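Long-range contacts in cellulase (Bacillus sp. BG-CS10, PDB 5E09), which probably hydrolyses internal beta-1,4-glucosidic bonds of cellulose, as a halophilic family 5 glycoside hydrolase that carries a family 46 carbohydrate-binding module: residues P40-E45 and E85-W90; H140-E145 and T186-V191; Q359-H364 and L393-D398; A402-G407 and L429-E434. One frame throughout, in Å; residues are numbered along the deposited sequence.

Contact 1 (P40-E45 and E85-W90)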
loop_
_atom_site.group_PDB
_atom_site.type_symbol
_atom_site.label_atom_id
_atom_site.label_comp_id
_atom_site.label_asym_id
_atom_site.label_seq_id
_atom_site.Cartn_x
_atom_site.Cartn_y
_atom_site.Cartn_z
ATOM N N PRO A 40 7.900 2.194 17.948
ATOM C CA PRO A 40 7.985 2.734 19.309
ATOM C C PRO A 40 6.600 2.954 19.904
ATOM O O PRO A 40 5.620 2.947 19.155
ATOM C CB PRO A 40 8.708 4.067 19.114
ATOM C CG PRO A 40 8.369 4.464 17.702
ATOM C CD PRO A 40 8.318 3.175 16.930
ATOM N N ARG A 41 6.514 3.148 21.219
ATOM C CA ARG A 41 5.237 3.488 21.829
ATOM C C ARG A 41 4.764 4.825 21.278
ATOM O O ARG A 41 5.572 5.664 20.878
ATOM C CB ARG A 41 5.338 3.519 23.356
ATOM C CG ARG A 41 5.353 2.121 23.958
ATOM C CD ARG A 41 5.156 2.092 25.468
ATOM N NE ARG A 41 5.163 0.713 25.958
ATOM C CZ ARG A 41 4.853 0.349 27.198
ATOM N NH1 ARG A 41 4.504 1.263 28.094
ATOM N NH2 ARG A 41 4.891 -0.931 27.543
ATOM N N VAL A 42 3.450 5.007 21.232
ATOM C CA VAL A 42 2.878 6.188 20.605
ATOM C C VAL A 42 3.208 7.437 21.412
ATOM O O VAL A 42 3.102 7.439 22.639
ATOM C CB VAL A 42 1.350 6.054 20.452
ATOM C CG1 VAL A 42 0.766 7.270 19.743
ATOM C CG2 VAL A 42 1.009 4.773 19.703
ATOM N N THR A 43 3.629 8.489 20.720
ATOM C CA THR A 43 3.906 9.761 21.370
ATOM C C THR A 43 2.846 10.785 20.992
ATOM O O THR A 43 2.183 10.652 19.962
ATOM C CB THR A 43 5.306 10.302 20.997
ATOM O OG1 THR A 43 5.331 10.679 19.613
ATOM C CG2 THR A 43 6.378 9.249 21.270
ATOM N N ARG A 44 2.676 11.799 21.835
ATOM C CA ARG A 44 1.790 12.915 21.526
ATOM C C ARG A 44 2.200 13.583 20.213
ATOM O O ARG A 44 1.358 14.046 19.431
ATOM C CB ARG A 44 1.814 13.936 22.668
ATOM C CG ARG A 44 0.870 15.109 22.501
ATOM C CD ARG A 44 -0.575 14.659 22.590
ATOM N NE ARG A 44 -1.487 15.781 22.782
ATOM C CZ ARG A 44 -2.032 16.472 21.786
ATOM N NH1 ARG A 44 -1.750 16.155 20.529
ATOM N NH2 ARG A 44 -2.855 17.480 22.045
ATOM N N GLU A 45 3.505 13.623 19.977
ATOM C CA GLU A 45 4.048 14.298 18.808
ATOM C C GLU A 45 3.744 13.536 17.528
ATOM O O GLU A 45 3.632 14.139 16.464
ATOM C CB GLU A 45 5.561 14.503 18.968
ATOM C CG GLU A 45 5.965 15.435 20.099
ATOM C CD GLU A 45 6.063 14.740 21.452
ATOM O OE1 GLU A 45 5.762 13.526 21.540
ATOM O OE2 GLU A 45 6.431 15.417 22.438
ATOM N N GLU A 85 -6.652 4.154 25.190
ATOM C CA GLU A 85 -7.574 5.254 25.455
ATOM C C GLU A 85 -6.860 6.598 25.426
ATOM O O GLU A 85 -7.405 7.587 24.935
ATOM C CB GLU A 85 -8.275 5.078 26.803
ATOM C CG GLU A 85 -9.172 6.258 27.162
ATOM C CD GLU A 85 -9.973 6.037 28.433
ATOM O OE1 GLU A 85 -9.628 5.118 29.209
ATOM O OE2 GLU A 85 -10.955 6.784 28.648
ATOM N N GLN A 86 -5.642 6.636 25.955
ATOM C CA GLN A 86 -4.872 7.869 25.962
ATOM C C GLN A 86 -4.584 8.322 24.538
ATOM O O GLN A 86 -4.736 9.500 24.210
ATOM C CB GLN A 86 -3.565 7.698 26.737
ATOM C CG GLN A 86 -2.644 8.902 26.615
ATOM C CD GLN A 86 -2.123 9.385 27.952
ATOM O OE1 GLN A 86 -1.723 8.590 28.801
ATOM N NE2 GLN A 86 -2.137 10.700 28.149
ATOM N N VAL A 87 -4.179 7.386 23.685
ATOM C CA VAL A 87 -3.893 7.744 22.301
ATOM C C VAL A 87 -5.154 8.291 21.636
ATOM O O VAL A 87 -5.119 9.331 20.948
ATOM C CB VAL A 87 -3.354 6.557 21.508
ATOM C CG1 VAL A 87 -3.269 6.906 20.028
ATOM C CG2 VAL A 87 -1.996 6.153 22.048
ATOM N N ILE A 88 -6.272 7.607 21.875
ATOM C CA ILE A 88 -7.559 8.064 21.352
ATOM C C ILE A 88 -7.898 9.487 21.826
ATOM O O ILE A 88 -8.407 10.311 21.055
ATOM C CB ILE A 88 -8.689 7.090 21.751
ATOM C CG1 ILE A 88 -8.501 5.758 21.022
ATOM C CG2 ILE A 88 -10.055 7.685 21.437
ATOM C CD1 ILE A 88 -9.533 4.709 21.366
ATOM N N ASP A 89 -7.604 9.775 23.091
ATOM C CA ASP A 89 -7.859 11.098 23.653
ATOM C C ASP A 89 -6.998 12.145 22.968
ATOM O O ASP A 89 -7.489 13.210 22.610
ATOM C CB ASP A 89 -7.607 11.115 25.164
ATOM C CG ASP A 89 -8.659 10.344 25.935
ATOM O OD1 ASP A 89 -9.751 10.102 25.375
ATOM O OD2 ASP A 89 -8.400 9.987 27.105
ATOM N N TRP A 90 -5.717 11.832 22.793
ATOM C CA TRP A 90 -4.791 12.714 22.089
ATOM C C TRP A 90 -5.305 13.065 20.700
ATOM O O TRP A 90 -5.281 14.229 20.287
ATOM C CB TRP A 90 -3.416 12.061 21.966
ATOM C CG TRP A 90 -2.639 12.018 23.238
ATOM C CD1 TRP A 90 -2.863 12.750 24.367
ATOM C CD2 TRP A 90 -1.497 11.199 23.510
ATOM N NE1 TRP A 90 -1.928 12.439 25.325
ATOM C CE2 TRP A 90 -1.079 11.487 24.824
ATOM C CE3 TRP A 90 -0.785 10.254 22.767
ATOM C CZ2 TRP A 90 0.015 10.860 25.413
ATOM C CZ3 TRP A 90 0.300 9.630 23.354
ATOM C CH2 TRP A 90 0.690 9.936 24.665
#
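V42, just before one helix, and R44, at its start, face V87 and W90 of another, with 6.6 Å between the CA atoms of R44 and W90. No hydrogen bond joins the two segments; the W90 ring meets both side chains and backbone of 42-44. The W90 indole stands between the methylene groups of two polar side chains, R44 and Q86. On one face lies R44, whose CD sits 3.5 Å from the centroid of the five-membered ring, 13° off the ring normal, in a CH-pi contact. CG of R44 is anti to the backbone N and the chain then bends at chi2 (68°), which puts CD over the ring. On the opposite face lies CG of Q86, 3.4 Å above the ring plane. V42 O meets the ring at its edge, 3.6 Å from CZ3. The guanidinium of R44 reaches past the indole to salt bridges with E93 and E94. Beside the ring, V42 CB packs on V87 CG2 at 3.7 Å, the two side chains crossing at about a right angle. An alanine in place of W90 would probably open a gap between R44 and Q86 and leave the R44 chain without its aromatic support. T43 caps helix 44-52 through OG1, which bonds L46 N and also Y321 OH. The contact lies at the surface of the family 5 barrel. It joins helices 44-52 and 78-93, with V87 also touching I47 of helix 44-52 and I60 of barrel strand 57-60.

Contact 2 (H140-E145 and T186-V191)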
loop_
_atom_site.group_PDB
_atom_site.type_symbol
_atom_site.label_atom_id
_atom_site.label_comp_id
_atom_site.label_asym_id
_atom_site.label_seq_id
_atom_site.Cartn_x
_atom_site.Cartn_y
_atom_site.Cartn_z
ATOM N N HIS A 140 -18.576 11.856 19.399
ATOM C CA HIS A 140 -19.085 11.089 18.269
ATOM C C HIS A 140 -18.048 10.984 17.159
ATOM O O HIS A 140 -18.207 10.202 16.222
ATOM C CB HIS A 140 -20.377 11.708 17.727
ATOM C CG HIS A 140 -21.603 11.299 18.481
ATOM N ND1 HIS A 140 -22.826 11.916 18.310
ATOM C CD2 HIS A 140 -21.799 10.333 19.412
ATOM C CE1 HIS A 140 -23.718 11.350 19.103
ATOM N NE2 HIS A 140 -23.122 10.386 19.783
ATOM N N LYS A 141 -16.982 11.769 17.271
ATOM C CA LYS A 141 -15.882 11.705 16.317
ATOM C C LYS A 141 -15.110 10.390 16.473
ATOM O O LYS A 141 -14.293 10.030 15.624
ATOM C CB LYS A 141 -14.954 12.911 16.491
ATOM C CG LYS A 141 -15.629 14.260 16.209
ATOM C CD LYS A 141 -14.779 15.144 15.298
ATOM C CE LYS A 141 -13.859 16.078 16.083
ATOM N NZ LYS A 141 -12.754 15.394 16.837
ATOM N N LEU A 142 -15.369 9.678 17.565
ATOM C CA LEU A 142 -14.852 8.322 17.733
ATOM C C LEU A 142 -15.896 7.313 17.249
ATOM O O LEU A 142 -17.057 7.355 17.659
ATOM C CB LEU A 142 -14.476 8.054 19.190
ATOM C CG LEU A 142 -14.171 6.608 19.578
ATOM C CD1 LEU A 142 -12.886 6.130 18.915
ATOM C CD2 LEU A 142 -14.076 6.481 21.086
HETATM N N MSE A 143 -15.472 6.419 16.362
HETATM C CA MSE A 143 -16.349 5.419 15.772
HETATM C C MSE A 143 -15.748 4.024 15.949
HETATM O O MSE A 143 -14.528 3.870 16.081
HETATM C CB MSE A 143 -16.573 5.719 14.289
HETATM C CG MSE A 143 -15.351 5.426 13.410
HETATM SE SE MSE A 143 -15.406 6.383 11.719
HETATM C CE MSE A 143 -14.667 8.081 12.335
ATOM N N PHE A 144 -16.612 3.013 15.946
ATOM C CA PHE A 144 -16.195 1.622 16.134
ATOM C C PHE A 144 -16.362 0.825 14.852
ATOM O O PHE A 144 -17.399 0.945 14.197
ATOM C CB PHE A 144 -17.023 0.953 17.236
ATOM C CG PHE A 144 -16.896 1.591 18.588
ATOM C CD1 PHE A 144 -15.763 2.310 18.940
ATOM C CD2 PHE A 144 -17.910 1.448 19.526
ATOM C CE1 PHE A 144 -15.649 2.885 20.204
ATOM C CE2 PHE A 144 -17.801 2.020 20.785
ATOM C CZ PHE A 144 -16.666 2.740 21.123
ATOM N N GLU A 145 -15.365 0.018 14.480
ATOM C CA GLU A 145 -15.596 -0.984 13.437
ATOM C C GLU A 145 -15.477 -2.387 14.022
ATOM O O GLU A 145 -14.569 -2.682 14.809
ATOM C CB GLU A 145 -14.657 -0.819 12.228
ATOM C CG GLU A 145 -13.206 -0.806 12.542
ATOM C CD GLU A 145 -12.307 -1.059 11.331
ATOM O OE1 GLU A 145 -12.701 -1.795 10.398
ATOM O OE2 GLU A 145 -11.188 -0.508 11.318
ATOM N N THR A 186 -25.232 5.541 21.596
ATOM C CA THR A 186 -26.557 5.403 21.000
ATOM C C THR A 186 -26.590 5.875 19.547
ATOM O O THR A 186 -27.255 5.263 18.708
ATOM C CB THR A 186 -27.616 6.175 21.824
ATOM O OG1 THR A 186 -27.602 5.701 23.179
ATOM C CG2 THR A 186 -29.012 5.982 21.234
ATOM N N GLU A 187 -25.872 6.953 19.238
ATOM C CA GLU A 187 -25.781 7.389 17.852
ATOM C C GLU A 187 -24.343 7.450 17.374
ATOM O O GLU A 187 -24.058 8.100 16.374
ATOM C CB GLU A 187 -26.456 8.746 17.648
ATOM C CG GLU A 187 -27.633 8.999 18.573
ATOM C CD GLU A 187 -28.358 10.293 18.241
ATOM O OE1 GLU A 187 -27.674 11.276 17.881
ATOM O OE2 GLU A 187 -29.609 10.321 18.329
ATOM N N ARG A 188 -23.447 6.759 18.077
ATOM C CA ARG A 188 -22.077 6.598 17.610
ATOM C C ARG A 188 -22.057 5.935 16.231
ATOM O O ARG A 188 -22.693 4.909 16.029
ATOM C CB ARG A 188 -21.261 5.770 18.600
ATOM C CG ARG A 188 -19.796 5.695 18.242
ATOM C CD ARG A 188 -18.973 5.078 19.352
ATOM N NE ARG A 188 -19.272 5.645 20.663
ATOM C CZ ARG A 188 -18.823 6.818 21.100
ATOM N NH1 ARG A 188 -18.064 7.588 20.325
ATOM N NH2 ARG A 188 -19.144 7.232 22.317
ATOM N N PRO A 189 -21.350 6.541 15.266
ATOM C CA PRO A 189 -21.205 5.901 13.957
ATOM C C PRO A 189 -20.507 4.546 14.062
ATOM O O PRO A 189 -19.538 4.388 14.801
ATOM C CB PRO A 189 -20.367 6.910 13.174
ATOM C CG PRO A 189 -20.753 8.222 13.782
ATOM C CD PRO A 189 -20.875 7.934 15.250
ATOM N N LEU A 190 -21.037 3.571 13.338
ATOM C CA LEU A 190 -20.533 2.209 13.385
ATOM C C LEU A 190 -20.033 1.825 12.012
ATOM O O LEU A 190 -20.653 2.163 11.013
ATOM C CB LEU A 190 -21.619 1.243 13.847
ATOM C CG LEU A 190 -22.119 1.453 15.273
ATOM C CD1 LEU A 190 -23.206 0.436 15.605
ATOM C CD2 LEU A 190 -20.963 1.362 16.260
ATOM N N VAL A 191 -18.908 1.129 11.963
ATOM C CA VAL A 191 -18.283 0.809 10.693
ATOM C C VAL A 191 -18.295 -0.706 10.490
ATOM O O VAL A 191 -17.789 -1.454 11.322
ATOM C CB VAL A 191 -16.837 1.361 10.633
ATOM C CG1 VAL A 191 -16.184 1.014 9.311
ATOM C CG2 VAL A 191 -16.824 2.868 10.852
#
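R188 lies across the ring of F144, crossing it at a slant. Its CD is 3.7 Å from the ring centroid and 15° off the normal, a CH-pi contact over the face. The guanidinium is inclined to the ring, the two planes 32° apart. The R188 chain bends at chi3, which swings NE round. NH1 then gives a hydrogen bond to L142 O of 2.9 Å, with the oxygen in the guanidinium plane. The other bonds of the group run to backbone and side-chain oxygens nearby: NE to N185 OD1, NH1 also to S139 O, and NH2 to H138 O. This fixes the rotation of a buried charged group. A leucine in place of R188 would probably leave L142 O without this donor and the F144 ring less well covered. At the outer end, the H140 ring carries the E187 backbone over one face, with NE2 4.0 Å from E187 C. Further in, the chains pair as parallel strands. V191 N bonds F144 O at 2.7 Å, while F144 N to P189 O is weak at 3.4 Å. F144 CB and L190 CD2 meet on one face of the sheet. On the other, the SE of selenomethionine M143 touches V191 CG2 at 3.9 Å, and CB of E145 packs on CB of V191 at 3.5 Å. The segments belong to neighbouring strands 142-145 and 190-193 of the eight-stranded TIM barrel, flanked by strands 97-100 and 219-225. F144 and L190 point out to F174 of helix 161-181, and the carboxylate of E145 forms a salt bridge with R59.

Contact 3 (Q359-H364 and L393-D398)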
loop_
_atom_site.group_PDB
_atom_site.type_symbol
_atom_site.label_atom_id
_atom_site.label_comp_id
_atom_site.label_asym_id
_atom_site.label_seq_id
_atom_site.Cartn_x
_atom_site.Cartn_y
_atom_site.Cartn_z
ATOM N N GLN A 359 16.135 14.603 -26.467
ATOM C CA GLN A 359 15.360 13.461 -25.984
ATOM C C GLN A 359 13.909 13.822 -25.714
ATOM O O GLN A 359 13.624 14.794 -25.021
ATOM C CB GLN A 359 15.987 12.877 -24.713
ATOM C CG GLN A 359 17.394 12.333 -24.902
ATOM C CD GLN A 359 17.540 10.908 -24.410
ATOM O OE1 GLN A 359 16.737 10.428 -23.605
ATOM N NE2 GLN A 359 18.567 10.217 -24.898
ATOM N N ASP A 360 12.998 13.027 -26.266
ATOM C CA ASP A 360 11.567 13.254 -26.088
ATOM C C ASP A 360 11.031 12.486 -24.885
ATOM O O ASP A 360 11.561 11.435 -24.521
ATOM C CB ASP A 360 10.799 12.852 -27.349
ATOM C CG ASP A 360 10.897 13.895 -28.451
ATOM O OD1 ASP A 360 11.762 14.791 -28.352
ATOM O OD2 ASP A 360 10.112 13.816 -29.420
ATOM N N ILE A 361 9.977 13.027 -24.278
ATOM C CA ILE A 361 9.381 12.495 -23.055
ATOM C C ILE A 361 7.876 12.717 -23.077
ATOM O O ILE A 361 7.412 13.854 -23.162
ATOM C CB ILE A 361 9.944 13.166 -21.780
ATOM C CG1 ILE A 361 11.464 13.030 -21.701
ATOM C CG2 ILE A 361 9.289 12.581 -20.539
ATOM C CD1 ILE A 361 12.109 14.097 -20.854
ATOM N N GLN A 362 7.113 11.636 -22.986
ATOM C CA GLN A 362 5.663 11.738 -23.041
ATOM C C GLN A 362 5.104 12.149 -21.682
ATOM O O GLN A 362 5.270 11.445 -20.687
ATOM C CB GLN A 362 5.052 10.411 -23.508
ATOM C CG GLN A 362 3.533 10.400 -23.576
ATOM C CD GLN A 362 2.986 11.323 -24.650
ATOM O OE1 GLN A 362 2.146 12.181 -24.373
ATOM N NE2 GLN A 362 3.456 11.148 -25.886
ATOM N N LEU A 363 4.462 13.309 -21.648
ATOM C CA LEU A 363 3.794 13.794 -20.453
ATOM C C LEU A 363 2.348 13.308 -20.429
ATOM O O LEU A 363 1.740 13.114 -21.480
ATOM C CB LEU A 363 3.838 15.323 -20.403
ATOM C CG LEU A 363 4.875 16.029 -19.529
ATOM C CD1 LEU A 363 6.233 15.330 -19.566
ATOM C CD2 LEU A 363 4.997 17.488 -19.972
ATOM N N HIS A 364 1.812 13.090 -19.232
ATOM C CA HIS A 364 0.382 12.864 -19.051
ATOM C C HIS A 364 -0.154 14.032 -18.252
ATOM O O HIS A 364 -0.076 14.031 -17.027
ATOM C CB HIS A 364 0.086 11.552 -18.316
ATOM C CG HIS A 364 0.793 10.362 -18.879
ATOM N ND1 HIS A 364 0.778 10.050 -20.224
ATOM C CD2 HIS A 364 1.519 9.391 -18.278
ATOM C CE1 HIS A 364 1.477 8.950 -20.424
ATOM N NE2 HIS A 364 1.936 8.526 -19.259
ATOM N N LEU A 393 7.452 16.572 -24.154
ATOM C CA LEU A 393 8.550 17.395 -23.670
ATOM C C LEU A 393 9.885 16.995 -24.293
ATOM O O LEU A 393 10.276 15.844 -24.235
ATOM C CB LEU A 393 8.641 17.288 -22.147
ATOM C CG LEU A 393 9.827 17.973 -21.470
ATOM C CD1 LEU A 393 9.721 19.491 -21.617
ATOM C CD2 LEU A 393 9.920 17.569 -20.004
ATOM N N THR A 394 10.604 17.945 -24.869
ATOM C CA THR A 394 11.937 17.653 -25.370
ATOM C C THR A 394 13.025 18.318 -24.527
ATOM O O THR A 394 13.018 19.543 -24.341
ATOM C CB THR A 394 12.095 18.102 -26.831
ATOM O OG1 THR A 394 11.103 17.457 -27.641
ATOM C CG2 THR A 394 13.485 17.747 -27.347
HETATM N N MSE A 395 13.943 17.500 -24.008
HETATM C CA MSE A 395 15.181 18.002 -23.413
HETATM C C MSE A 395 16.221 18.191 -24.509
HETATM O O MSE A 395 16.540 17.250 -25.249
HETATM C CB MSE A 395 15.728 17.051 -22.338
HETATM C CG MSE A 395 14.817 16.862 -21.146
HETATM SE SE MSE A 395 14.272 18.546 -20.328
HETATM C CE MSE A 395 16.038 19.332 -20.076
ATOM N N LYS A 396 16.748 19.406 -24.609
ATOM C CA LYS A 396 17.730 19.718 -25.635
ATOM C C LYS A 396 19.090 19.137 -25.266
ATOM O O LYS A 396 19.447 19.066 -24.088
ATOM C CB LYS A 396 17.830 21.232 -25.845
ATOM C CG LYS A 396 16.494 21.917 -26.136
ATOM C CD LYS A 396 15.910 21.490 -27.470
ATOM C CE LYS A 396 16.861 21.807 -28.614
ATOM N NZ LYS A 396 16.274 21.519 -29.954
ATOM N N ALA A 397 19.845 18.738 -26.286
ATOM C CA ALA A 397 21.127 18.061 -26.111
ATOM C C ALA A 397 22.146 18.874 -25.312
ATOM O O ALA A 397 22.951 18.314 -24.569
ATOM C CB ALA A 397 21.705 17.703 -27.469
ATOM N N ASP A 398 22.121 20.193 -25.466
ATOM C CA ASP A 398 23.070 21.047 -24.758
ATOM C C ASP A 398 22.756 21.133 -23.265
ATOM O O ASP A 398 23.667 21.180 -22.439
ATOM C CB ASP A 398 23.091 22.444 -25.373
ATOM C CG ASP A 398 23.580 22.436 -26.806
ATOM O OD1 ASP A 398 24.421 21.574 -27.139
ATOM O OD2 ASP A 398 23.120 23.288 -27.597
#
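Q359, D360 and I361 pair with M395, T394 and L393 as antiparallel strands, their axes 4.6 Å apart at closest approach and 151° between directions. Q359 and M395 form a hydrogen-bonded pair. The bond from Q359 N to M395 O is 2.9 Å, and M395 N returns one to Q359 O. L393 N bonds I361 O, while the bond from I361 N to L393 O is weak. Between them D360 and T394 make a non-hydrogen-bonded pair, and their side chains meet on one face. T394 OG1 donates to D360 OD1 at 2.8 Å, arriving from above the carboxylate plane, 55° out of it. The other face, with I361, L393 and M395, is largely apolar. I361 and L393 lie side by side and point the same way, with I361 CD1 4.2 Å from L393 CD2. The same CD1 meets CG of selenomethionine M395 at 3.9 Å. L363 CD1 reaches CB of L393 at 4.0 Å. F427 touches I361, L363 and L393, and I348 touches I361, both from strands of a second sheet. Two sheets packed through apolar faces make a beta-sandwich, consistent with the immunoglobulin-like fold of X2 carbohydrate-binding domains.

Contact 4 (A402-G407 and L429-E434)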
loop_
_atom_site.group_PDB
_atom_site.type_symbol
_atom_site.label_atom_id
_atom_site.label_comp_id
_atom_site.label_asym_id
_atom_site.label_seq_id
_atom_site.Cartn_x
_atom_site.Cartn_y
_atom_site.Cartn_z
ATOM N N ALA A 402 25.234 19.873 -20.388
ATOM C CA ALA A 402 25.627 20.751 -19.293
ATOM C C ALA A 402 25.341 20.119 -17.930
ATOM O O ALA A 402 26.130 20.268 -16.992
ATOM C CB ALA A 402 24.914 22.100 -19.417
ATOM N N LEU A 403 24.223 19.405 -17.829
ATOM C CA LEU A 403 23.786 18.832 -16.556
ATOM C C LEU A 403 24.523 17.554 -16.173
ATOM O O LEU A 403 24.423 17.080 -15.042
ATOM C CB LEU A 403 22.286 18.546 -16.597
ATOM C CG LEU A 403 21.381 19.771 -16.576
ATOM C CD1 LEU A 403 19.975 19.397 -17.016
ATOM C CD2 LEU A 403 21.363 20.376 -15.191
HETATM N N MSE A 404 25.264 16.986 -17.107
HETATM C CA MSE A 404 25.833 15.679 -16.857
HETATM C C MSE A 404 27.349 15.680 -16.799
HETATM O O MSE A 404 28.001 16.662 -17.145
HETATM C CB MSE A 404 25.335 14.704 -17.918
HETATM C CG MSE A 404 23.826 14.589 -17.889
HETATM SE SE MSE A 404 23.108 13.408 -19.232
HETATM C CE MSE A 404 23.718 11.756 -18.433
ATOM N N THR A 405 27.891 14.560 -16.337
ATOM C CA THR A 405 29.317 14.400 -16.142
ATOM C C THR A 405 29.759 13.098 -16.788
ATOM O O THR A 405 29.336 12.023 -16.363
ATOM C CB THR A 405 29.685 14.374 -14.646
ATOM O OG1 THR A 405 29.052 15.468 -13.976
ATOM C CG2 THR A 405 31.189 14.454 -14.460
ATOM N N PRO A 406 30.611 13.192 -17.819
ATOM C CA PRO A 406 31.112 12.006 -18.521
ATOM C C PRO A 406 31.789 11.037 -17.566
ATOM O O PRO A 406 32.629 11.453 -16.769
ATOM C CB PRO A 406 32.121 12.587 -19.517
ATOM C CG PRO A 406 31.665 14.010 -19.722
ATOM C CD PRO A 406 31.147 14.443 -18.382
ATOM N N GLY A 407 31.415 9.765 -17.632
ATOM C CA GLY A 407 32.046 8.753 -16.804
ATOM C C GLY A 407 31.434 8.568 -15.427
ATOM O O GLY A 407 31.732 7.587 -14.756
ATOM N N LEU A 429 17.774 12.249 -14.005
ATOM C CA LEU A 429 18.620 12.169 -15.193
ATOM C C LEU A 429 19.723 11.135 -14.970
ATOM O O LEU A 429 20.735 11.416 -14.321
ATOM C CB LEU A 429 19.208 13.543 -15.525
ATOM C CG LEU A 429 20.139 13.685 -16.731
ATOM C CD1 LEU A 429 19.536 13.058 -17.979
ATOM C CD2 LEU A 429 20.448 15.154 -16.972
ATOM N N GLN A 430 19.512 9.933 -15.502
ATOM C CA GLN A 430 20.423 8.815 -15.279
ATOM C C GLN A 430 21.477 8.676 -16.378
ATOM O O GLN A 430 21.138 8.435 -17.537
ATOM C CB GLN A 430 19.638 7.499 -15.175
ATOM C CG GLN A 430 18.564 7.455 -14.095
ATOM C CD GLN A 430 19.132 7.611 -12.694
ATOM O OE1 GLN A 430 18.853 8.593 -12.009
ATOM N NE2 GLN A 430 19.930 6.643 -12.264
ATOM N N ASN A 431 22.750 8.817 -16.012
ATOM C CA ASN A 431 23.844 8.450 -16.906
ATOM C C ASN A 431 24.109 6.956 -16.771
ATOM O O ASN A 431 24.591 6.504 -15.739
ATOM C CB ASN A 431 25.117 9.249 -16.587
ATOM C CG ASN A 431 26.120 9.254 -17.740
ATOM O OD1 ASN A 431 25.786 8.902 -18.875
ATOM N ND2 ASN A 431 27.355 9.661 -17.451
ATOM N N VAL A 432 23.789 6.181 -17.798
ATOM C CA VAL A 432 23.954 4.742 -17.681
ATOM C C VAL A 432 24.979 4.172 -18.642
ATOM O O VAL A 432 25.327 4.776 -19.660
ATOM C CB VAL A 432 22.619 3.998 -17.906
ATOM C CG1 VAL A 432 21.582 4.455 -16.895
ATOM C CG2 VAL A 432 22.123 4.211 -19.324
ATOM N N ASP A 433 25.473 3.001 -18.276
ATOM C CA ASP A 433 26.168 2.124 -19.188
ATOM C C ASP A 433 25.433 0.791 -19.165
ATOM O O ASP A 433 24.579 0.556 -18.298
ATOM C CB ASP A 433 27.629 1.955 -18.782
ATOM C CG ASP A 433 28.568 1.998 -19.964
ATOM O OD1 ASP A 433 28.274 1.331 -20.984
ATOM O OD2 ASP A 433 29.595 2.709 -19.869
ATOM N N GLU A 434 25.751 -0.084 -20.108
ATOM C CA GLU A 434 25.148 -1.407 -20.118
ATOM C C GLU A 434 25.548 -2.184 -18.865
ATOM O O GLU A 434 26.741 -2.393 -18.622
ATOM C CB GLU A 434 25.567 -2.170 -21.364
ATOM C CG GLU A 434 25.071 -3.600 -21.411
ATOM C CD GLU A 434 25.895 -4.464 -22.351
ATOM O OE1 GLU A 434 27.140 -4.486 -22.217
ATOM O OE2 GLU A 434 25.297 -5.114 -23.236
#
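N431 and selenomethionine M404 meet at the N431 amide, the flat group of this contact. CE of M404 sits above the amide plane, 3.4 Å from N431 CB and 3.6 Å from N431 OD1. The M404 chain runs straight through chi2 and bends at chi3 (71°), which brings the methyl to the amide. At the nitrogen end, ND2 of N431 lies 3.3 Å from T405 O. Its clear hydrogen bonds go to D352 OD1 and E408 O, and these hold the buried amide in its orientation. D352 OD1 also accepts a bond from G407 N, so one carboxylate oxygen ties the loop to N431. The rest of the contact is apolar. L429 CD2 packs 3.5 Å from M404 CG and 3.9 Å from L403 CB. L429 CD1 lies 3.8 Å from M404 SE, so the leucine methyls cross the M404 chain at CG and SE. The loop that leaves helix 397-403 is thus laid against strand 425-432 of the mixed sheet. The two strands that flank 425-432 join in. V350 of strand 347-351 touches M404, and N412 of strand 410-419 touches M404 and N431 and bonds T405 N.

The four contacts follow one another along the chain, each closing before the next opens. Contacts 1 and 2 both belong to the family 5 barrel. Their centres are 20 Å apart, and they touch where I88 CG2 meets L142 CD1. Contact 1 joins two outer helices, and contact 2 joins two neighbouring barrel strands. Contacts 3 and 4 lie about 16 Å apart, centre to centre, and both use helix 397-403. Contact 3 leads into the helix from the four-stranded sheet, and contact 4 leads from its end to the mixed sheet. The two pairs are separate: contact centres are 47 to 56 Å apart between them. This fits a modular enzyme with distinct catalytic and accessory parts.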